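Local coordinates for iron-binding protein (Staphylococcus epidermidis, PDB 4M7O) that probably binds an iron compound outside the cell membrane as the solute-binding component of an uptake system, at residues 31-36 / 50-55; 22-27 / 44-49; 208-213 / 236-241; 171-176 / 204-209. One frame throughout, in Å; residues are numbered along the deposited sequence.

Contact 1: residues 31-36 / 50-55; sequences SNTEIL and TVDDYP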
loop_
_atom_site.group_PDB
_atom_site.type_symbol
_atom_site.label_atom_id
_atom_site.label_comp_id
_atom_site.label_asym_id
_atom_site.label_seq_id
_atom_site.Cartn_x
_atom_site.Cartn_y
_atom_site.Cartn_z
ATOM N N SER A 31 8.092 2.289 0.303
ATOM C CA SER A 31 7.411 3.419 0.948
ATOM C C SER A 31 8.349 4.210 1.877
ATOM O O SER A 31 8.359 5.448 1.853
ATOM C CB SER A 31 6.144 2.978 1.687
ATOM O OG SER A 31 6.409 1.891 2.553
ATOM N N ASN A 32 9.137 3.498 2.678
ATOM C CA ASN A 32 10.170 4.119 3.509
ATOM C C ASN A 32 11.117 4.981 2.684
ATOM O O ASN A 32 11.404 6.131 3.039
ATOM C CB ASN A 32 10.978 3.052 4.259
ATOM C CG ASN A 32 10.238 2.502 5.467
ATOM O OD1 ASN A 32 9.118 2.929 5.771
ATOM N ND2 ASN A 32 10.863 1.550 6.167
ATOM N N THR A 33 11.594 4.432 1.574
ATOM C CA THR A 33 12.544 5.165 0.743
ATOM C C THR A 33 11.912 6.430 0.190
ATOM O O THR A 33 12.546 7.484 0.176
ATOM C CB THR A 33 13.044 4.314 -0.406
ATOM O OG1 THR A 33 13.668 3.125 0.116
ATOM C CG2 THR A 33 14.071 5.086 -1.248
ATOM N N GLU A 34 10.654 6.340 -0.244
ATOM C CA GLU A 34 9.984 7.502 -0.822
ATOM C C GLU A 34 9.845 8.616 0.208
ATOM O O GLU A 34 10.037 9.788 -0.108
ATOM C CB GLU A 34 8.610 7.109 -1.386
ATOM C CG GLU A 34 8.691 6.218 -2.617
ATOM C CD GLU A 34 7.348 6.094 -3.331
ATOM O OE1 GLU A 34 6.597 7.101 -3.389
ATOM O OE2 GLU A 34 7.050 4.988 -3.840
ATOM N N ILE A 35 9.513 8.235 1.440
ATOM C CA ILE A 35 9.297 9.189 2.514
ATOM C C ILE A 35 10.613 9.876 2.894
ATOM O O ILE A 35 10.647 11.091 3.106
ATOM C CB ILE A 35 8.712 8.492 3.761
ATOM C CG1 ILE A 35 7.301 7.957 3.470
ATOM C CG2 ILE A 35 8.702 9.441 4.955
ATOM C CD1 ILE A 35 6.776 7.025 4.546
ATOM N N LEU A 36 11.685 9.094 3.000
ATOM C CA LEU A 36 13.010 9.633 3.315
ATOM C C LEU A 36 13.433 10.692 2.309
ATOM O O LEU A 36 13.967 11.738 2.687
ATOM C CB LEU A 36 14.055 8.510 3.357
ATOM C CG LEU A 36 13.994 7.634 4.606
ATOM C CD1 LEU A 36 14.915 6.404 4.466
ATOM C CD2 LEU A 36 14.390 8.485 5.821
ATOM N N THR A 50 15.990 -4.279 -3.265
ATOM C CA THR A 50 16.091 -4.631 -4.672
ATOM C C THR A 50 14.842 -4.281 -5.457
ATOM O O THR A 50 14.850 -4.346 -6.687
ATOM C CB THR A 50 16.322 -6.120 -4.813
ATOM O OG1 THR A 50 15.429 -6.797 -3.917
ATOM C CG2 THR A 50 17.776 -6.464 -4.455
ATOM N N VAL A 51 13.760 -3.942 -4.756
ATOM C CA VAL A 51 12.518 -3.575 -5.436
ATOM C C VAL A 51 12.171 -2.089 -5.327
ATOM O O VAL A 51 11.080 -1.679 -5.698
ATOM C CB VAL A 51 11.323 -4.443 -4.975
ATOM C CG1 VAL A 51 11.553 -5.901 -5.363
ATOM C CG2 VAL A 51 11.092 -4.311 -3.460
ATOM N N ASP A 52 13.094 -1.270 -4.840
ATOM C CA ASP A 52 12.866 0.180 -4.838
ATOM C C ASP A 52 12.842 0.743 -6.262
ATOM O O ASP A 52 13.723 0.446 -7.068
ATOM C CB ASP A 52 13.915 0.890 -3.981
ATOM C CG ASP A 52 13.549 0.891 -2.507
ATOM O OD1 ASP A 52 13.723 -0.142 -1.830
ATOM O OD2 ASP A 52 13.049 1.921 -2.025
ATOM N N ASP A 53 11.813 1.544 -6.562
ATOM C CA ASP A 53 11.511 1.978 -7.935
ATOM C C ASP A 53 11.231 3.478 -8.029
ATOM O O ASP A 53 10.871 3.988 -9.090
ATOM C CB ASP A 53 10.282 1.223 -8.464
ATOM C CG ASP A 53 9.112 1.207 -7.457
ATOM O OD1 ASP A 53 9.045 2.084 -6.560
ATOM O OD2 ASP A 53 8.251 0.305 -7.555
ATOM N N TYR A 54 11.368 4.177 -6.910
ATOM C CA TYR A 54 11.019 5.587 -6.866
ATOM C C TYR A 54 11.844 6.278 -5.792
ATOM O O TYR A 54 11.981 5.767 -4.684
ATOM C CB TYR A 54 9.505 5.770 -6.596
ATOM C CG TYR A 54 8.995 7.155 -6.944
ATOM C CD1 TYR A 54 9.039 8.197 -6.027
ATOM C CD2 TYR A 54 8.488 7.425 -8.206
ATOM C CE1 TYR A 54 8.568 9.476 -6.370
ATOM C CE2 TYR A 54 8.027 8.687 -8.553
ATOM C CZ TYR A 54 8.068 9.705 -7.631
ATOM O OH TYR A 54 7.603 10.953 -7.987
ATOM N N PRO A 55 12.381 7.460 -6.105
ATOM C CA PRO A 55 12.207 8.151 -7.391
ATOM C C PRO A 55 13.105 7.599 -8.493
ATOM O O PRO A 55 13.700 6.535 -8.328
ATOM C CB PRO A 55 12.609 9.591 -7.064
ATOM C CG PRO A 55 13.607 9.447 -5.940
ATOM C CD PRO A 55 13.064 8.302 -5.106
#

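Contact 2: residues 22-27 / 44-49; sequences YHRIIS and DIVGVS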
loop_
_atom_site.group_PDB
_atom_site.type_symbol
_atom_site.label_atom_id
_atom_site.label_comp_id
_atom_site.label_asym_id
_atom_site.label_seq_id
_atom_site.Cartn_x
_atom_site.Cartn_y
_atom_site.Cartn_z
ATOM N N TYR A 22 21.082 11.006 11.277
ATOM C CA TYR A 22 21.639 9.757 10.760
ATOM C C TYR A 22 22.306 10.036 9.417
ATOM O O TYR A 22 21.790 10.831 8.626
ATOM C CB TYR A 22 20.552 8.690 10.620
ATOM C CG TYR A 22 19.900 8.285 11.933
ATOM C CD1 TYR A 22 20.504 7.369 12.780
ATOM C CD2 TYR A 22 18.673 8.808 12.314
ATOM C CE1 TYR A 22 19.908 6.996 13.983
ATOM C CE2 TYR A 22 18.072 8.443 13.513
ATOM C CZ TYR A 22 18.689 7.534 14.335
ATOM O OH TYR A 22 18.095 7.173 15.523
ATOM N N HIS A 23 23.452 9.402 9.166
ATOM C CA HIS A 23 24.250 9.706 7.971
ATOM C C HIS A 23 24.297 8.554 6.993
ATOM O O HIS A 23 24.614 8.747 5.823
ATOM C CB HIS A 23 25.690 10.063 8.345
ATOM C CG HIS A 23 25.801 11.265 9.216
ATOM N ND1 HIS A 23 25.909 11.180 10.589
ATOM C CD2 HIS A 23 25.815 12.585 8.918
ATOM C CE1 HIS A 23 25.988 12.397 11.095
ATOM N NE2 HIS A 23 25.935 13.268 10.102
ATOM N N ARG A 24 24.001 7.353 7.486
ATOM C CA ARG A 24 24.112 6.152 6.674
ATOM C C ARG A 24 22.885 5.267 6.867
ATOM O O ARG A 24 22.913 4.286 7.618
ATOM C CB ARG A 24 25.403 5.397 7.038
ATOM C CG ARG A 24 26.669 6.204 6.775
ATOM C CD ARG A 24 27.924 5.341 6.985
ATOM N NE ARG A 24 27.994 4.262 6.003
ATOM C CZ ARG A 24 28.518 4.399 4.787
ATOM N NH1 ARG A 24 29.020 5.568 4.402
ATOM N NH2 ARG A 24 28.541 3.364 3.955
ATOM N N ILE A 25 21.806 5.628 6.187
ATOM C CA ILE A 25 20.532 4.960 6.360
ATOM C C ILE A 25 20.383 3.832 5.343
ATOM O O ILE A 25 20.722 3.999 4.163
ATOM C CB ILE A 25 19.378 5.963 6.159
ATOM C CG1 ILE A 25 19.514 7.116 7.156
ATOM C CG2 ILE A 25 18.024 5.268 6.289
ATOM C CD1 ILE A 25 18.646 8.314 6.838
ATOM N N ILE A 26 19.895 2.682 5.802
ATOM C CA ILE A 26 19.478 1.626 4.892
ATOM C C ILE A 26 17.952 1.527 4.943
ATOM O O ILE A 26 17.368 1.321 6.011
ATOM C CB ILE A 26 20.113 0.265 5.236
ATOM C CG1 ILE A 26 21.634 0.324 5.050
ATOM C CG2 ILE A 26 19.514 -0.838 4.377
ATOM C CD1 ILE A 26 22.366 -0.964 5.429
ATOM N N SER A 27 17.308 1.696 3.791
ATOM C CA SER A 27 15.841 1.622 3.712
ATOM C C SER A 27 15.419 0.337 3.015
ATOM O O SER A 27 15.864 0.066 1.899
ATOM C CB SER A 27 15.286 2.819 2.956
ATOM O OG SER A 27 13.864 2.773 2.912
ATOM N N ASP A 44 21.283 10.719 2.334
ATOM C CA ASP A 44 21.860 10.084 3.521
ATOM C C ASP A 44 21.625 8.580 3.497
ATOM O O ASP A 44 21.957 7.870 4.447
ATOM C CB ASP A 44 21.300 10.712 4.809
ATOM C CG ASP A 44 21.573 12.215 4.901
ATOM O OD1 ASP A 44 22.670 12.658 4.489
ATOM O OD2 ASP A 44 20.687 12.960 5.378
ATOM N N ILE A 45 21.067 8.100 2.393
ATOM C CA ILE A 45 20.692 6.699 2.241
ATOM C C ILE A 45 21.818 5.970 1.522
ATOM O O ILE A 45 22.240 6.401 0.436
ATOM C CB ILE A 45 19.380 6.576 1.412
ATOM C CG1 ILE A 45 18.204 7.199 2.171
ATOM C CG2 ILE A 45 19.064 5.136 1.108
ATOM C CD1 ILE A 45 16.943 7.351 1.325
ATOM N N VAL A 46 22.321 4.886 2.121
ATOM C CA VAL A 46 23.434 4.138 1.522
ATOM C C VAL A 46 22.970 2.837 0.881
ATOM O O VAL A 46 23.686 2.240 0.068
ATOM C CB VAL A 46 24.571 3.814 2.542
ATOM C CG1 VAL A 46 25.278 5.077 2.967
ATOM C CG2 VAL A 46 24.010 3.101 3.761
ATOM N N GLY A 47 21.770 2.403 1.254
ATOM C CA GLY A 47 21.217 1.158 0.763
ATOM C C GLY A 47 19.701 1.206 0.639
ATOM O O GLY A 47 19.000 1.853 1.444
ATOM N N VAL A 48 19.182 0.518 -0.373
ATOM C CA VAL A 48 17.734 0.391 -0.539
ATOM C C VAL A 48 17.456 -1.063 -0.841
ATOM O O VAL A 48 18.379 -1.872 -0.880
ATOM C CB VAL A 48 17.217 1.280 -1.684
ATOM C CG1 VAL A 48 17.348 2.742 -1.305
ATOM C CG2 VAL A 48 18.012 1.005 -2.963
ATOM N N SER A 49 16.199 -1.411 -1.058
ATOM C CA SER A 49 15.889 -2.794 -1.369
ATOM C C SER A 49 15.955 -3.017 -2.871
ATOM O O SER A 49 15.955 -2.070 -3.661
ATOM C CB SER A 49 14.512 -3.179 -0.841
ATOM O OG SER A 49 13.505 -2.845 -1.772
HETATM O O HOH W 1 19.700 12.223 7.845
#

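Contact 3: residues 208-213 / 236-241; sequences SIIKRN and GGFDKI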
loop_
_atom_site.group_PDB
_atom_site.type_symbol
_atom_site.label_atom_id
_atom_site.label_comp_id
_atom_site.label_asym_id
_atom_site.label_seq_id
_atom_site.Cartn_x
_atom_site.Cartn_y
_atom_site.Cartn_z
ATOM N N SER A 208 -21.995 -16.300 -1.422
ATOM C CA SER A 208 -22.010 -15.107 -0.586
ATOM C C SER A 208 -21.842 -13.811 -1.388
ATOM O O SER A 208 -22.559 -12.835 -1.159
ATOM C CB SER A 208 -20.910 -15.224 0.470
ATOM O OG SER A 208 -21.149 -14.366 1.565
ATOM N N ILE A 209 -20.887 -13.800 -2.318
ATOM C CA ILE A 209 -20.685 -12.647 -3.192
ATOM C C ILE A 209 -21.927 -12.401 -4.062
ATOM O O ILE A 209 -22.375 -11.258 -4.207
ATOM C CB ILE A 209 -19.445 -12.836 -4.096
ATOM C CG1 ILE A 209 -18.199 -13.114 -3.245
ATOM C CG2 ILE A 209 -19.206 -11.602 -4.951
ATOM C CD1 ILE A 209 -17.036 -13.703 -4.036
ATOM N N ILE A 210 -22.476 -13.466 -4.646
ATOM C CA ILE A 210 -23.649 -13.338 -5.515
ATOM C C ILE A 210 -24.808 -12.720 -4.750
ATOM O O ILE A 210 -25.495 -11.843 -5.262
ATOM C CB ILE A 210 -24.068 -14.703 -6.107
ATOM C CG1 ILE A 210 -23.092 -15.115 -7.210
ATOM C CG2 ILE A 210 -25.501 -14.668 -6.648
ATOM C CD1 ILE A 210 -23.137 -16.595 -7.541
ATOM N N LYS A 211 -25.007 -13.161 -3.512
ATOM C CA LYS A 211 -26.096 -12.640 -2.688
ATOM C C LYS A 211 -25.905 -11.158 -2.354
ATOM O O LYS A 211 -26.879 -10.402 -2.343
ATOM C CB LYS A 211 -26.236 -13.466 -1.412
ATOM C CG LYS A 211 -27.514 -13.226 -0.649
ATOM C CD LYS A 211 -27.542 -14.096 0.588
ATOM C CE LYS A 211 -28.936 -14.205 1.157
ATOM N NZ LYS A 211 -29.118 -15.516 1.846
ATOM N N ARG A 212 -24.661 -10.744 -2.093
ATOM C CA ARG A 212 -24.366 -9.342 -1.788
ATOM C C ARG A 212 -24.589 -8.455 -3.002
ATOM O O ARG A 212 -24.800 -7.241 -2.869
ATOM C CB ARG A 212 -22.917 -9.169 -1.315
ATOM C CG ARG A 212 -22.607 -9.821 0.010
ATOM C CD ARG A 212 -23.400 -9.212 1.143
ATOM N NE ARG A 212 -23.223 -9.977 2.375
ATOM C CZ ARG A 212 -22.383 -9.649 3.351
ATOM N NH1 ARG A 212 -22.293 -10.413 4.433
ATOM N NH2 ARG A 212 -21.641 -8.553 3.253
ATOM N N ASN A 213 -24.525 -9.066 -4.182
ATOM C CA ASN A 213 -24.800 -8.379 -5.443
ATOM C C ASN A 213 -24.107 -7.019 -5.615
ATOM O O ASN A 213 -24.775 -5.997 -5.759
ATOM C CB ASN A 213 -26.322 -8.233 -5.621
ATOM C CG ASN A 213 -26.707 -7.869 -7.023
ATOM O OD1 ASN A 213 -25.863 -7.825 -7.915
ATOM N ND2 ASN A 213 -27.998 -7.606 -7.237
ATOM N N GLY A 236 -19.502 -19.772 -11.802
ATOM C CA GLY A 236 -20.917 -20.088 -11.872
ATOM C C GLY A 236 -21.730 -19.081 -11.090
ATOM O O GLY A 236 -21.332 -18.675 -9.995
ATOM N N GLY A 237 -22.849 -18.655 -11.660
ATOM C CA GLY A 237 -23.764 -17.778 -10.960
ATOM C C GLY A 237 -23.419 -16.301 -11.009
ATOM O O GLY A 237 -24.276 -15.462 -10.727
ATOM N N PHE A 238 -22.182 -15.968 -11.364
ATOM C CA PHE A 238 -21.763 -14.573 -11.351
ATOM C C PHE A 238 -22.495 -13.779 -12.435
ATOM O O PHE A 238 -22.621 -12.556 -12.331
ATOM C CB PHE A 238 -20.242 -14.445 -11.480
ATOM C CG PHE A 238 -19.527 -14.287 -10.147
ATOM C CD1 PHE A 238 -19.687 -15.224 -9.134
ATOM C CD2 PHE A 238 -18.707 -13.197 -9.910
ATOM C CE1 PHE A 238 -19.048 -15.070 -7.915
ATOM C CE2 PHE A 238 -18.057 -13.041 -8.690
ATOM C CZ PHE A 238 -18.227 -13.981 -7.694
ATOM N N ASP A 239 -22.988 -14.488 -13.452
ATOM C CA ASP A 239 -23.791 -13.907 -14.532
ATOM C C ASP A 239 -24.849 -12.938 -14.038
ATOM O O ASP A 239 -25.136 -11.935 -14.693
ATOM C CB ASP A 239 -24.510 -15.009 -15.317
ATOM C CG ASP A 239 -23.671 -15.566 -16.446
ATOM O OD1 ASP A 239 -22.543 -15.062 -16.657
ATOM O OD2 ASP A 239 -24.151 -16.499 -17.131
ATOM N N LYS A 240 -25.435 -13.259 -12.889
ATOM C CA LYS A 240 -26.533 -12.487 -12.322
ATOM C C LYS A 240 -26.105 -11.102 -11.831
ATOM O O LYS A 240 -26.763 -10.106 -12.132
ATOM C CB LYS A 240 -27.182 -13.280 -11.182
ATOM C CG LYS A 240 -27.878 -14.558 -11.641
ATOM C CD LYS A 240 -29.029 -14.926 -10.719
ATOM C CE LYS A 240 -30.157 -15.600 -11.494
ATOM N NZ LYS A 240 -30.583 -14.802 -12.678
ATOM N N ILE A 241 -24.991 -11.058 -11.096
ATOM C CA ILE A 241 -24.504 -9.875 -10.367
ATOM C C ILE A 241 -24.568 -8.531 -11.125
ATOM O O ILE A 241 -24.219 -8.480 -12.310
ATOM C CB ILE A 241 -23.054 -10.140 -9.893
ATOM C CG1 ILE A 241 -22.996 -11.399 -9.022
ATOM C CG2 ILE A 241 -22.472 -8.947 -9.149
ATOM C CD1 ILE A 241 -21.563 -11.732 -8.574
#

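Contact 4: residues 171-176 / 204-209; sequences PDIYTA and VSKESI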
loop_
_atom_site.group_PDB
_atom_site.type_symbol
_atom_site.label_atom_id
_atom_site.label_comp_id
_atom_site.label_asym_id
_atom_site.label_seq_id
_atom_site.Cartn_x
_atom_site.Cartn_y
_atom_site.Cartn_z
ATOM N N PRO A 171 -6.918 -20.876 -4.160
ATOM C CA PRO A 171 -8.172 -21.548 -4.550
ATOM C C PRO A 171 -9.433 -20.951 -3.913
ATOM O O PRO A 171 -10.549 -21.274 -4.348
ATOM C CB PRO A 171 -7.976 -22.985 -4.034
ATOM C CG PRO A 171 -6.495 -23.143 -3.878
ATOM C CD PRO A 171 -6.028 -21.788 -3.418
ATOM N N ASP A 172 -9.277 -20.118 -2.888
ATOM C CA ASP A 172 -10.446 -19.484 -2.279
ATOM C C ASP A 172 -10.420 -17.992 -2.568
ATOM O O ASP A 172 -9.354 -17.382 -2.644
ATOM C CB ASP A 172 -10.492 -19.709 -0.762
ATOM C CG ASP A 172 -10.750 -21.161 -0.374
ATOM O OD1 ASP A 172 -11.293 -21.939 -1.196
ATOM O OD2 ASP A 172 -10.408 -21.513 0.779
ATOM N N ILE A 173 -11.600 -17.402 -2.716
ATOM C CA ILE A 173 -11.686 -15.969 -2.975
ATOM C C ILE A 173 -11.630 -15.226 -1.650
ATOM O O ILE A 173 -12.319 -15.590 -0.691
ATOM C CB ILE A 173 -13.014 -15.629 -3.661
ATOM C CG1 ILE A 173 -13.148 -16.462 -4.930
ATOM C CG2 ILE A 173 -13.105 -14.138 -3.952
ATOM C CD1 ILE A 173 -14.515 -16.360 -5.583
ATOM N N TYR A 174 -10.842 -14.165 -1.604
ATOM C CA TYR A 174 -10.754 -13.347 -0.402
ATOM C C TYR A 174 -11.154 -11.926 -0.703
ATOM O O TYR A 174 -10.831 -11.387 -1.765
ATOM C CB TYR A 174 -9.327 -13.341 0.153
ATOM C CG TYR A 174 -8.985 -14.570 0.985
ATOM C CD1 TYR A 174 -8.793 -15.809 0.387
ATOM C CD2 TYR A 174 -8.835 -14.485 2.366
ATOM C CE1 TYR A 174 -8.457 -16.954 1.162
ATOM C CE2 TYR A 174 -8.485 -15.622 3.145
ATOM C CZ TYR A 174 -8.304 -16.844 2.533
ATOM O OH TYR A 174 -7.999 -17.958 3.305
ATOM N N THR A 175 -11.824 -11.299 0.251
ATOM C CA THR A 175 -12.168 -9.904 0.095
ATOM C C THR A 175 -11.520 -9.122 1.204
ATOM O O THR A 175 -10.957 -9.705 2.129
ATOM C CB THR A 175 -13.679 -9.682 0.149
ATOM O OG1 THR A 175 -13.954 -8.295 -0.097
ATOM C CG2 THR A 175 -14.217 -10.065 1.507
ATOM N N ALA A 176 -11.608 -7.801 1.103
ATOM C CA ALA A 176 -11.111 -6.908 2.137
ATOM C C ALA A 176 -12.290 -6.204 2.788
ATOM O O ALA A 176 -13.048 -5.503 2.123
ATOM C CB ALA A 176 -10.153 -5.895 1.544
ATOM N N VAL A 204 -14.490 -15.586 1.301
ATOM C CA VAL A 204 -15.936 -15.538 1.128
ATOM C C VAL A 204 -16.317 -16.517 0.030
ATOM O O VAL A 204 -15.548 -16.724 -0.909
ATOM C CB VAL A 204 -16.411 -14.119 0.748
ATOM C CG1 VAL A 204 -16.277 -13.196 1.939
ATOM C CG2 VAL A 204 -15.595 -13.571 -0.433
ATOM N N SER A 205 -17.491 -17.131 0.145
ATOM C CA SER A 205 -17.917 -18.090 -0.854
ATOM C C SER A 205 -18.487 -17.368 -2.080
ATOM O O SER A 205 -18.844 -16.180 -2.012
ATOM C CB SER A 205 -18.996 -18.982 -0.270
ATOM O OG SER A 205 -20.203 -18.248 -0.202
ATOM N N LYS A 206 -18.578 -18.083 -3.198
ATOM C CA LYS A 206 -19.150 -17.512 -4.404
ATOM C C LYS A 206 -20.608 -17.182 -4.137
ATOM O O LYS A 206 -21.102 -16.154 -4.601
ATOM C CB LYS A 206 -19.075 -18.501 -5.563
ATOM C CG LYS A 206 -17.731 -18.601 -6.265
ATOM C CD LYS A 206 -17.862 -19.556 -7.456
ATOM C CE LYS A 206 -17.059 -20.828 -7.266
ATOM N NZ LYS A 206 -15.604 -20.592 -7.528
ATOM N N GLU A 207 -21.295 -18.058 -3.400
ATOM C CA GLU A 207 -22.720 -17.858 -3.106
ATOM C C GLU A 207 -22.895 -16.544 -2.370
ATOM O O GLU A 207 -23.805 -15.777 -2.660
ATOM C CB GLU A 207 -23.284 -18.997 -2.243
ATOM C CG GLU A 207 -23.536 -20.305 -2.972
ATOM N N SER A 208 -21.995 -16.300 -1.422
ATOM C CA SER A 208 -22.010 -15.107 -0.586
ATOM C C SER A 208 -21.842 -13.811 -1.388
ATOM O O SER A 208 -22.559 -12.835 -1.159
ATOM C CB SER A 208 -20.910 -15.224 0.470
ATOM O OG SER A 208 -21.149 -14.366 1.565
ATOM N N ILE A 209 -20.887 -13.800 -2.318
ATOM C CA ILE A 209 -20.685 -12.647 -3.192
ATOM C C ILE A 209 -21.927 -12.401 -4.062
ATOM O O ILE A 209 -22.375 -11.258 -4.207
ATOM C CB ILE A 209 -19.445 -12.836 -4.096
ATOM C CG1 ILE A 209 -18.199 -13.114 -3.245
ATOM C CG2 ILE A 209 -19.206 -11.602 -4.951
ATOM C CD1 ILE A 209 -17.036 -13.703 -4.036
HETATM O O HOH W 2 -14.059 -18.718 -1.973
#

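Contact 1: residues 31-36 / 50-55
Glu34, which crosses Tyr54 at about a right angle, has its OE2 gripped by two arginines in salt bridges: Arg259 through NH1, which also bridges to Asp53 OD1, and Arg263 through NH2, which also forms a cation-pi interaction with the Tyr54 ring. The carboxylate lies against the start of the tyrosine side chain, with Glu34 OE1 3.8 Å from Tyr54 CD1 and Glu34 OE2 3.8 Å from Tyr54 CB; the carboxylate and ring planes are turned 43° apart. Extended beyond CG, the glutamate chain leaves the helix and carries its charge out to the loop 50-55. Pro55, joined to Tyr54 by a cis peptide bond, places its CB 3.9 Å above one face of the Tyr54 ring, toward the rim. Asp53 brings a second negative group, its OD1 4.5 Å from Glu34 OE2. Two residues before Tyr54 in the loop, Asp52 meets Thr33 tip to tip. Thr33 OG1 points at Asp52 OD2, although the modelled separation is too short for its length to be trusted. Thr33 OG1 probably also bonds to Ser27 OG, while Asp52 OD1 bonds to Ser49 OG. The loop that follows strand 45-49 thus folds back over helix 30-38 by polar side chains, and Arg259, shared by both carboxylates, together with Arg263 on Glu34 would offset the repulsion between Glu34 and Asp53, consistent with both being ionised.

Contact 2: residues 22-27 / 44-49
Val46 meets Arg24 at about a right angle, laying CG1 over the centre of the guanidinium, 3.7 Å above its plane. The arginine chain is bent at chi3 (65°), which turns NE out of line with the extended chain before it. The orientation of the group is fixed by its own polar partners, with NH2 bonded to Ala78 O and NE more weakly to Lys79 O. The other methyl of Val46 turns toward the neighbouring strand, its CG2 3.9 Å from Ile26 CG1, the two side chains meeting at a slant. Ile25 and Ile45 project from the opposite face of the sheet, where both rest on Leu36 of helix 30-38. At the entrance to the strands, Ile25 CD1 comes 4.1 Å from Asp44 CB, and a water donates to both Tyr22 O and Asp44 OD2. The backbones hold this pattern in place: Ile25 N bonds nearly straight to Asp44 O (2.8 Å, 175°), and Ser27 N bonds to Gly47 O (2.9 Å). Between them Ile25 O is gripped by Val46 N at 2.7 Å and weakly by Gly47 N, the signature of a beta bulge that shifts the pairing by one residue. Strands 25-27 and 45-49 run parallel, 12° apart, and are joined through helix 30-38: a beta-alpha-beta crossover at the heart of a five-stranded parallel sheet of order 3-2-1-4-5.

Contact 3: residues 208-213 / 236-241
Ile210 drives its CD1 against the backbone of Gly237, coming 3.5 Å from Gly237 C. Gly237 has a positive phi of 83°, a conformation that suits glycine, and leaves room for that methyl. Beside it three isoleucines touch the Phe238 ring. Ile209 CD1 lies at the ring edge, in its plane, while Ile209 CG2 touches Phe238 CZ at 3.8 Å. Ile241, from the same loop as the ring, sets its CD1 3.5 Å above one face, offset toward the rim, and meets Ile210 CG1 at 4.0 Å. With CG1 anti to its carbonyl carbon (chi1 -75°), Ile210 touches both Gly237 O and Phe238 CD1 through that atom, approaching the ring obliquely. Ile209, Phe238 and Ile241 are buried, and this apolar part is close-fitting with no hydrogen bond across it. The margins are looser: exposed Gly236 lies at one end, beside Ile210 CD1, and partly exposed Asn213 at the other. There Asn213, where the helix ends with a positive phi, lays OD1 3.5 Å from Ile241 CA, and the same oxygen accepts a bond from Asn242 N at the start of the next helix. The segment 236-241 is the link between helix 225-234 and helix 242-245, so the contact seats that turn on one side of helix 206-212, just before strand 216-219. Ile209 also touches Val204, while Arg212 forms a salt bridge with Asp197.

Contact 4: residues 171-176 / 204-209
Ile173 and Val204 are joined by one backbone hydrogen bond and one water. Val204 N donates to Ile173 O at 2.9 Å with an angle of 162°. In the reverse direction a water stands between the chains, accepting from Ile173 N and donating 2.7 Å to Val204 O, so both polar groups of each residue are engaged. Apolar contacts lie alongside. Ile173 reaches across to the first turn of helix 206-212, its CG2 4.0 Å from Ile209 CD1 and its CD1 4.0 Å from Lys206 CG, the aliphatic base of that lysine crossing it at about a right angle. Thr175 CG2, set between its backbone N and carbonyl carbon, meets Val204 CG1 at 3.8 Å, while OG1, anti to the backbone N (chi1 -176°), bonds to Met165 O of strand 162-168. A capping hydrogen bond lies within the second segment, where Ser205 OG, as N-cap, accepts from Ser208 N at 2.9 Å. The contact carries the antiparallel pairing of strands 174-176 and 201-203 onward to the start of a helix; across it, backbone polar atoms are satisfied by each other and by water, and side chains meet through carbon.

How the contacts relate
From the N terminus, contact 2 opens first, on strand 25-27, and contact 1 opens on the helix that follows; contact 2 then closes at strand 45-49 and contact 1 in the loop directly behind it. The two therefore cross, and they touch within the first beta-alpha-beta unit of the parallel sheet, where Leu36 packs against Ile25 and Ile45. Much later, contact 4 closes a loop from strand 174-176 to helix 206-212, and contact 3 begins on the segment where contact 4 ends, sharing Ser208 and Ile209, and runs to the turn before helix 242-245. Contacts 3 and 4 lie beside the mixed sheet, on the opposite side of the chain's centre from contacts 1 and 2; the centres of contacts 1 and 3 are about 39 Å apart.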